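Local coordinates for macrophomate synthase intermolecular Diels-Alderase (Macrophoma commelinae, PDB 1IZC), which belongs to the HpcH/HpaI aldolase/citrate lyase family of TIM-barrel enzymes and holds a magnesium ion together with pyruvic acid, at residues 112-117 against 137-142; 147-152 against 167-172. The protein carries 1 engineered substitution. All blocks are in the same frame, centred on the assembly; numbering follows the deposited sequence.

Contact 1: 112-117 against 137-142; sequences TALDAG and KEMYYG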
ATOM      1  N   THR A 112     -18.502   2.515   4.474  1.00  7.62           N
ATOM      2  CA  THR A 112     -17.344   3.152   3.854  1.00  8.97           C
ATOM      3  C   THR A 112     -17.790   3.934   2.619  1.00  8.77           C
ATOM      4  O   THR A 112     -17.398   5.091   2.417  1.00  6.73           O
ATOM      5  CB  THR A 112     -16.303   2.097   3.425  1.00 10.53           C
ATOM      6  OG1 THR A 112     -15.803   1.423   4.592  1.00 11.09           O
ATOM      7  CG2 THR A 112     -15.144   2.761   2.662  1.00  8.24           C
ATOM      8  N   ALA A 113     -18.620   3.304   1.789  1.00  8.01           N
ATOM      9  CA  ALA A 113     -19.096   3.955   0.578  1.00  7.60           C
ATOM     10  C   ALA A 113     -19.882   5.209   0.926  1.00  7.90           C
ATOM     11  O   ALA A 113     -19.680   6.261   0.330  1.00  7.69           O
ATOM     12  CB  ALA A 113     -19.969   2.997  -0.236  1.00  6.60           C
ATOM     13  N   LEU A 114     -20.772   5.117   1.910  1.00  7.24           N
ATOM     14  CA  LEU A 114     -21.564   6.291   2.275  1.00  7.88           C
ATOM     15  C   LEU A 114     -20.715   7.395   2.917  1.00  7.31           C
ATOM     16  O   LEU A 114     -20.803   8.569   2.521  1.00 10.40           O
ATOM     17  CB  LEU A 114     -22.686   5.888   3.236  1.00  8.38           C
ATOM     18  CG  LEU A 114     -23.755   4.936   2.676  1.00  9.23           C
ATOM     19  CD1 LEU A 114     -24.604   4.428   3.842  1.00 12.04           C
ATOM     20  CD2 LEU A 114     -24.613   5.635   1.628  1.00 16.44           C
ATOM     21  N   ASP A 115     -19.897   7.020   3.893  1.00  8.69           N
ATOM     22  CA  ASP A 115     -19.044   7.995   4.591  1.00  9.89           C
ATOM     23  C   ASP A 115     -18.123   8.729   3.602  1.00 10.76           C
ATOM     24  O   ASP A 115     -17.794   9.897   3.817  1.00 10.02           O
ATOM     25  CB  ASP A 115     -18.175   7.325   5.679  1.00 15.31           C
ATOM     26  CG  ASP A 115     -18.962   6.927   6.942  1.00 21.85           C
ATOM     27  OD1 ASP A 115     -20.116   7.374   7.109  1.00 18.81           O
ATOM     28  OD2 ASP A 115     -18.404   6.166   7.782  1.00 22.18           O
ATOM     29  N   ALA A 116     -17.711   8.054   2.524  1.00  9.28           N
ATOM     30  CA  ALA A 116     -16.840   8.685   1.530  1.00  9.85           C
ATOM     31  C   ALA A 116     -17.576   9.583   0.539  1.00 10.21           C
ATOM     32  O   ALA A 116     -16.941  10.315  -0.215  1.00  9.14           O
ATOM     33  CB  ALA A 116     -16.029   7.615   0.754  1.00  7.26           C
ATOM     34  N   GLY A 117     -18.905   9.517   0.505  1.00  8.54           N
ATOM     35  CA  GLY A 117     -19.632  10.387  -0.404  1.00  8.50           C
ATOM     36  C   GLY A 117     -20.414   9.743  -1.537  1.00  7.11           C
ATOM     37  O   GLY A 117     -20.817  10.429  -2.468  1.00  9.83           O
ATOM     38  N   LYS A 137     -32.371   0.874   6.601  1.00 12.54           N
ATOM     39  CA  LYS A 137     -31.976   1.110   7.991  1.00 12.09           C
ATOM     40  C   LYS A 137     -30.528   1.566   8.128  1.00 12.88           C
ATOM     41  O   LYS A 137     -30.225   2.458   8.921  1.00 14.28           O
ATOM     42  CB  LYS A 137     -32.167  -0.156   8.843  1.00 16.79           C
ATOM     43  CG  LYS A 137     -33.610  -0.610   9.015  1.00 19.99           C
ATOM     44  CD  LYS A 137     -33.651  -1.929   9.787  1.00 26.98           C
ATOM     45  CE  LYS A 137     -35.063  -2.511   9.846  1.00 28.90           C
ATOM     46  NZ  LYS A 137     -35.046  -3.903  10.398  1.00 28.11           N
ATOM     47  N   GLU A 138     -29.633   0.960   7.352  1.00 12.74           N
ATOM     48  CA  GLU A 138     -28.216   1.301   7.439  1.00 12.82           C
ATOM     49  C   GLU A 138     -27.778   2.502   6.607  1.00 11.45           C
ATOM     50  O   GLU A 138     -26.727   3.095   6.872  1.00 12.99           O
ATOM     51  CB  GLU A 138     -27.366   0.093   7.032  1.00 17.32           C
ATOM     52  CG  GLU A 138     -27.508  -1.122   7.942  1.00 25.78           C
ATOM     53  CD  GLU A 138     -27.160  -0.803   9.384  1.00 38.01           C
ATOM     54  OE1 GLU A 138     -26.116  -0.151   9.616  1.00 47.26           O
ATOM     55  OE2 GLU A 138     -27.927  -1.204  10.286  1.00 42.74           O
ATOM     56  N   MET A 139     -28.579   2.863   5.613  1.00 11.52           N
ATOM     57  CA  MET A 139     -28.234   3.953   4.704  1.00 10.24           C
ATOM     58  C   MET A 139     -28.688   5.347   5.077  1.00 11.88           C
ATOM     59  O   MET A 139     -28.117   6.344   4.626  1.00 10.68           O
ATOM     60  CB  MET A 139     -28.779   3.646   3.315  1.00 10.18           C
ATOM     61  CG  MET A 139     -28.001   2.589   2.559  1.00 11.32           C
ATOM     62  SD  MET A 139     -28.729   2.196   0.959  1.00 10.38           S
ATOM     63  CE  MET A 139     -28.546   3.812   0.100  1.00  8.19           C
ATOM     64  N   TYR A 140     -29.725   5.429   5.892  1.00 10.67           N
ATOM     65  CA  TYR A 140     -30.256   6.729   6.238  1.00 10.58           C
ATOM     66  C   TYR A 140     -30.313   6.957   7.727  1.00  9.52           C
ATOM     67  O   TYR A 140     -30.522   6.023   8.503  1.00 10.77           O
ATOM     68  CB  TYR A 140     -31.660   6.891   5.633  1.00  9.99           C
ATOM     69  CG  TYR A 140     -31.691   6.742   4.123  1.00 12.28           C
ATOM     70  CD1 TYR A 140     -31.930   5.503   3.525  1.00 10.27           C
ATOM     71  CD2 TYR A 140     -31.445   7.838   3.294  1.00 11.66           C
ATOM     72  CE1 TYR A 140     -31.923   5.357   2.132  1.00 10.95           C
ATOM     73  CE2 TYR A 140     -31.429   7.705   1.905  1.00 12.84           C
ATOM     74  CZ  TYR A 140     -31.670   6.463   1.330  1.00 10.39           C
ATOM     75  OH  TYR A 140     -31.644   6.347  -0.047  1.00 10.05           O
ATOM     76  N   TYR A 141     -30.114   8.210   8.118  1.00 11.03           N
ATOM     77  CA  TYR A 141     -30.173   8.588   9.524  1.00 11.24           C
ATOM     78  C   TYR A 141     -31.622   8.634   9.985  1.00 10.55           C
ATOM     79  O   TYR A 141     -32.539   8.728   9.173  1.00 12.28           O
ATOM     80  CB  TYR A 141     -29.579   9.984   9.715  1.00  9.78           C
ATOM     81  CG  TYR A 141     -28.128  10.082   9.335  1.00 11.29           C
ATOM     82  CD1 TYR A 141     -27.151   9.460  10.102  1.00 13.57           C
ATOM     83  CD2 TYR A 141     -27.731  10.808   8.215  1.00 13.11           C
ATOM     84  CE1 TYR A 141     -25.807   9.559   9.770  1.00 16.20           C
ATOM     85  CE2 TYR A 141     -26.390  10.913   7.874  1.00 13.18           C
ATOM     86  CZ  TYR A 141     -25.440  10.291   8.654  1.00 15.23           C
ATOM     87  OH  TYR A 141     -24.116  10.422   8.330  1.00 15.15           O
ATOM     88  N   GLY A 142     -31.820   8.550  11.292  1.00 13.96           N
ATOM     89  CA  GLY A 142     -33.166   8.654  11.820  1.00 12.82           C
ATOM     90  C   GLY A 142     -33.682  10.018  11.393  1.00 16.15           C
ATOM     91  O   GLY A 142     -32.894  10.952  11.218  1.00 17.76           O
TER
HETATM   92  O   HOH W   1     -21.793   9.228   8.797  1.00 22.16           O
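Leu-114 reaches from helix 107-116 over the last turn of helix 129-139, where its CD1 lies 3.8 Å from Met-139 CA and 3.9 Å from Glu-138 O. Its CB points toward helix 129-139, with CG anti to the carbonyl carbon (chi1 -64°), and the extended second torsion carries CD1 onwards to the backbone of residues 138 and 139. Met-139 contributes its CG, within 4.1 Å of Leu-114 CD1. Both side chains also rest on Ile-121 of strand 120-123, so the pair lies between the two helices and this strand of the barrel. At the polar margin a water links the segments, donating to Asp-115 OD1 at 3.0 Å and lying 2.7 Å from Tyr-141 OH, in the plane of the tyrosine ring. Asp-115 has two further partners, Arg-147 in a salt bridge and His-73 of the second subunit, which would probably favour its charged form. The carboxylate of Glu-138 turns instead to Arg-146. Helix 107-116 ends at Gly-117 in a Schellman motif and leads into strand 120-123, after which helix 129-139 follows: neighbouring outer helices packed over a strand, as expected of a TIM barrel.

Contact 2: 147-152 against 167-172; sequences RSFSPW and DPYNVA
Phe-149 meets Tyr-169 and Val-171 from an irregular loop, in which Arg-147 and Ser-148 precede it. Ser-148 uses its hydroxyl on the second subunit, bonding to His-73 and Asp-211 there. Phe-149 turns away from that interface side chain, its CB pointing toward 167-172: with CG anti to the backbone N (chi1 -169°), its ring extends to the turn before helix 171-177. The ring edge carries the contact. CE1 lies 3.1 Å from Tyr-169 O, close to the phenylalanine plane, and CZ presses against Tyr-169 CB at 3.3 Å. The two rings are inclined at 65° with centroids 5.8 Å apart, while Val-171 CG2 approaches CE1 obliquely at 4.1 Å. The backbone N of Phe-149 bonds to Asp-211 of the second subunit, a residue that binds magnesium and lines the pyruvic acid pocket; this barrel loop therefore borders the magnesium and pyruvic acid site of a neighbouring subunit. Across from it, a type I turn from Asp-167 to Asn-170 presents Tyr-169, and Asp-167 OD1 accepts a nearly straight bond (172°) from Ala-172 N at 2.9 Å, tying the turn to the first turn of helix 171-177. Farther along the loop, Trp-152 NE1 donates to Asp-70 of the second subunit.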
ATOM      1  N   ARG A 147     -28.763   4.742  10.500  1.00 11.77           N
ATOM      2  CA  ARG A 147     -27.375   4.871  10.073  1.00 12.28           C
ATOM      3  C   ARG A 147     -26.570   5.570  11.158  1.00 12.81           C
ATOM      4  O   ARG A 147     -27.025   6.540  11.765  1.00 12.19           O
ATOM      5  CB  ARG A 147     -27.285   5.677   8.774  1.00 11.50           C
ATOM      6  CG  ARG A 147     -25.836   5.971   8.335  1.00 14.87           C
ATOM      7  CD  ARG A 147     -25.790   6.812   7.068  1.00 12.97           C
ATOM      8  NE  ARG A 147     -24.421   7.219   6.750  1.00 11.81           N
ATOM      9  CZ  ARG A 147     -24.107   8.131   5.830  1.00 14.99           C
ATOM     10  NH1 ARG A 147     -25.065   8.720   5.134  1.00 14.89           N
ATOM     11  NH2 ARG A 147     -22.843   8.479   5.634  1.00 13.18           N
ATOM     12  N   SER A 148     -25.363   5.066  11.394  1.00 13.47           N
ATOM     13  CA  SER A 148     -24.477   5.636  12.390  1.00 11.79           C
ATOM     14  C   SER A 148     -23.744   6.841  11.822  1.00 16.51           C
ATOM     15  O   SER A 148     -23.224   6.809  10.706  1.00 15.15           O
ATOM     16  CB  SER A 148     -23.466   4.588  12.853  1.00 14.70           C
ATOM     17  OG  SER A 148     -22.595   5.134  13.821  1.00 12.39           O
ATOM     18  N   PHE A 149     -23.687   7.895  12.619  1.00 13.40           N
ATOM     19  CA  PHE A 149     -23.038   9.132  12.235  1.00 17.78           C
ATOM     20  C   PHE A 149     -21.519   9.074  12.487  1.00 20.58           C
ATOM     21  O   PHE A 149     -21.084   8.808  13.608  1.00 22.45           O
ATOM     22  CB  PHE A 149     -23.668  10.261  13.047  1.00 22.91           C
ATOM     23  CG  PHE A 149     -23.281  11.620  12.588  1.00 21.30           C
ATOM     24  CD1 PHE A 149     -23.952  12.225  11.529  1.00 27.00           C
ATOM     25  CD2 PHE A 149     -22.225  12.293  13.194  1.00 29.42           C
ATOM     26  CE1 PHE A 149     -23.574  13.492  11.070  1.00 26.68           C
ATOM     27  CE2 PHE A 149     -21.841  13.558  12.743  1.00 27.41           C
ATOM     28  CZ  PHE A 149     -22.519  14.155  11.679  1.00 26.68           C
ATOM     29  N   SER A 150     -20.715   9.321  11.454  1.00 15.58           N
ATOM     30  CA  SER A 150     -19.258   9.298  11.602  1.00 16.60           C
ATOM     31  C   SER A 150     -18.730  10.667  11.987  1.00 21.19           C
ATOM     32  O   SER A 150     -19.139  11.674  11.421  1.00 23.88           O
ATOM     33  CB  SER A 150     -18.573   8.877  10.300  1.00 16.86           C
ATOM     34  OG  SER A 150     -17.160   9.017  10.395  1.00 15.37           O
ATOM     35  N   PRO A 151     -17.803  10.717  12.949  1.00 18.25           N
ATOM     36  CA  PRO A 151     -17.254  12.007  13.358  1.00 22.02           C
ATOM     37  C   PRO A 151     -16.081  12.443  12.488  1.00 21.54           C
ATOM     38  O   PRO A 151     -15.794  13.639  12.397  1.00 24.75           O
ATOM     39  CB  PRO A 151     -16.819  11.745  14.797  1.00 22.09           C
ATOM     40  CG  PRO A 151     -16.284  10.347  14.707  1.00 21.04           C
ATOM     41  CD  PRO A 151     -17.360   9.647  13.866  1.00 20.75           C
ATOM     42  N   TRP A 152     -15.429  11.483  11.825  1.00 17.83           N
ATOM     43  CA  TRP A 152     -14.234  11.773  11.032  1.00 18.67           C
ATOM     44  C   TRP A 152     -14.403  12.302   9.608  1.00 17.77           C
ATOM     45  O   TRP A 152     -13.408  12.620   8.958  1.00 22.31           O
ATOM     46  CB  TRP A 152     -13.334  10.537  10.949  1.00 18.51           C
ATOM     47  CG  TRP A 152     -13.338   9.643  12.159  1.00 23.00           C
ATOM     48  CD1 TRP A 152     -14.003   8.458  12.298  1.00 22.59           C
ATOM     49  CD2 TRP A 152     -12.617   9.842  13.380  1.00 25.12           C
ATOM     50  NE1 TRP A 152     -13.739   7.903  13.527  1.00 21.60           N
ATOM     51  CE2 TRP A 152     -12.893   8.732  14.214  1.00 19.93           C
ATOM     52  CE3 TRP A 152     -11.760  10.846  13.850  1.00 29.52           C
ATOM     53  CZ2 TRP A 152     -12.342   8.599  15.493  1.00 27.80           C
ATOM     54  CZ3 TRP A 152     -11.209  10.713  15.130  1.00 30.83           C
ATOM     55  CH2 TRP A 152     -11.505   9.596  15.933  1.00 27.31           C
ATOM     56  N   ASP A 167     -27.769  22.715   8.860  1.00 23.71           N
ATOM     57  CA  ASP A 167     -27.457  21.307   8.663  1.00 19.63           C
ATOM     58  C   ASP A 167     -25.949  21.098   8.822  1.00 25.43           C
ATOM     59  O   ASP A 167     -25.289  20.590   7.915  1.00 21.23           O
ATOM     60  CB  ASP A 167     -27.927  20.910   7.258  1.00 16.18           C
ATOM     61  CG  ASP A 167     -27.822  19.422   6.994  1.00 14.39           C
ATOM     62  OD1 ASP A 167     -28.188  18.633   7.884  1.00 16.19           O
ATOM     63  OD2 ASP A 167     -27.384  19.051   5.880  1.00 13.71           O
ATOM     64  N   PRO A 168     -25.393  21.479   9.991  1.00 30.01           N
ATOM     65  CA  PRO A 168     -23.967  21.376  10.346  1.00 30.45           C
ATOM     66  C   PRO A 168     -23.390  19.965  10.301  1.00 26.66           C
ATOM     67  O   PRO A 168     -22.170  19.780  10.234  1.00 25.08           O
ATOM     68  CB  PRO A 168     -23.918  21.947  11.769  1.00 34.24           C
ATOM     69  CG  PRO A 168     -25.109  22.830  11.843  1.00 34.32           C
ATOM     70  CD  PRO A 168     -26.154  22.014  11.133  1.00 34.10           C
ATOM     71  N   TYR A 169     -24.261  18.968  10.346  1.00 22.66           N
ATOM     72  CA  TYR A 169     -23.810  17.593  10.325  1.00 17.22           C
ATOM     73  C   TYR A 169     -24.130  16.892   9.018  1.00 14.54           C
ATOM     74  O   TYR A 169     -23.867  15.701   8.849  1.00 13.99           O
ATOM     75  CB  TYR A 169     -24.408  16.876  11.523  1.00 26.95           C
ATOM     76  CG  TYR A 169     -24.041  17.623  12.782  1.00 30.74           C
ATOM     77  CD1 TYR A 169     -24.849  18.658  13.266  1.00 32.12           C
ATOM     78  CD2 TYR A 169     -22.821  17.388  13.415  1.00 24.84           C
ATOM     79  CE1 TYR A 169     -24.444  19.448  14.348  1.00 34.58           C
ATOM     80  CE2 TYR A 169     -22.403  18.170  14.491  1.00 33.50           C
ATOM     81  CZ  TYR A 169     -23.216  19.199  14.952  1.00 31.47           C
ATOM     82  OH  TYR A 169     -22.785  19.992  15.997  1.00 36.29           O
ATOM     83  N   ASN A 170     -24.694  17.658   8.093  1.00 12.84           N
ATOM     84  CA  ASN A 170     -25.042  17.157   6.776  1.00 10.61           C
ATOM     85  C   ASN A 170     -25.980  15.957   6.798  1.00 14.17           C
ATOM     86  O   ASN A 170     -25.958  15.102   5.918  1.00 10.67           O
ATOM     87  CB  ASN A 170     -23.749  16.854   5.992  1.00 11.02           C
ATOM     88  CG  ASN A 170     -23.246  18.076   5.224  1.00 11.94           C
ATOM     89  OD1 ASN A 170     -23.762  18.387   4.158  1.00 12.52           O
ATOM     90  ND2 ASN A 170     -22.254  18.783   5.778  1.00 11.34           N
ATOM     91  N   VAL A 171     -26.818  15.897   7.824  1.00 12.75           N
ATOM     92  CA  VAL A 171     -27.794  14.827   7.917  1.00 14.91           C
ATOM     93  C   VAL A 171     -28.834  15.014   6.810  1.00 12.27           C
ATOM     94  O   VAL A 171     -29.308  14.043   6.229  1.00 14.19           O
ATOM     95  CB  VAL A 171     -28.498  14.848   9.295  1.00 13.68           C
ATOM     96  CG1 VAL A 171     -29.793  14.051   9.240  1.00 19.59           C
ATOM     97  CG2 VAL A 171     -27.568  14.259  10.343  1.00 16.78           C
ATOM     98  N   ALA A 172     -29.189  16.261   6.517  1.00 13.37           N
ATOM     99  CA  ALA A 172     -30.175  16.538   5.475  1.00 14.85           C
ATOM    100  C   ALA A 172     -29.579  16.186   4.117  1.00 14.50           C
ATOM    101  O   ALA A 172     -30.244  15.615   3.249  1.00 12.54           O
ATOM    102  CB  ALA A 172     -30.582  18.022   5.505  1.00 15.00           C
TER

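In the fold
From the N terminus, contact 1 comes first: residues 112-117 and 137-142 enclose strand 120-123 and most of helix 129-139, closing one helix-strand-helix passage of the barrel. Contact 2 opens only after this, and 147-152 is joined by 167-172 across a connection without helix or strand, at the start of helix 171-177, ahead of strand 179-184. The two closures thus run in series, neither nested nor crossed, with centres about 9 Å apart. Arg-147 is shared by both, its N probably bonded to Tyr-140 O. Together they tie helix 107-116, helix 129-139 and the start of helix 171-177 to a long loop, and both reach the second subunit.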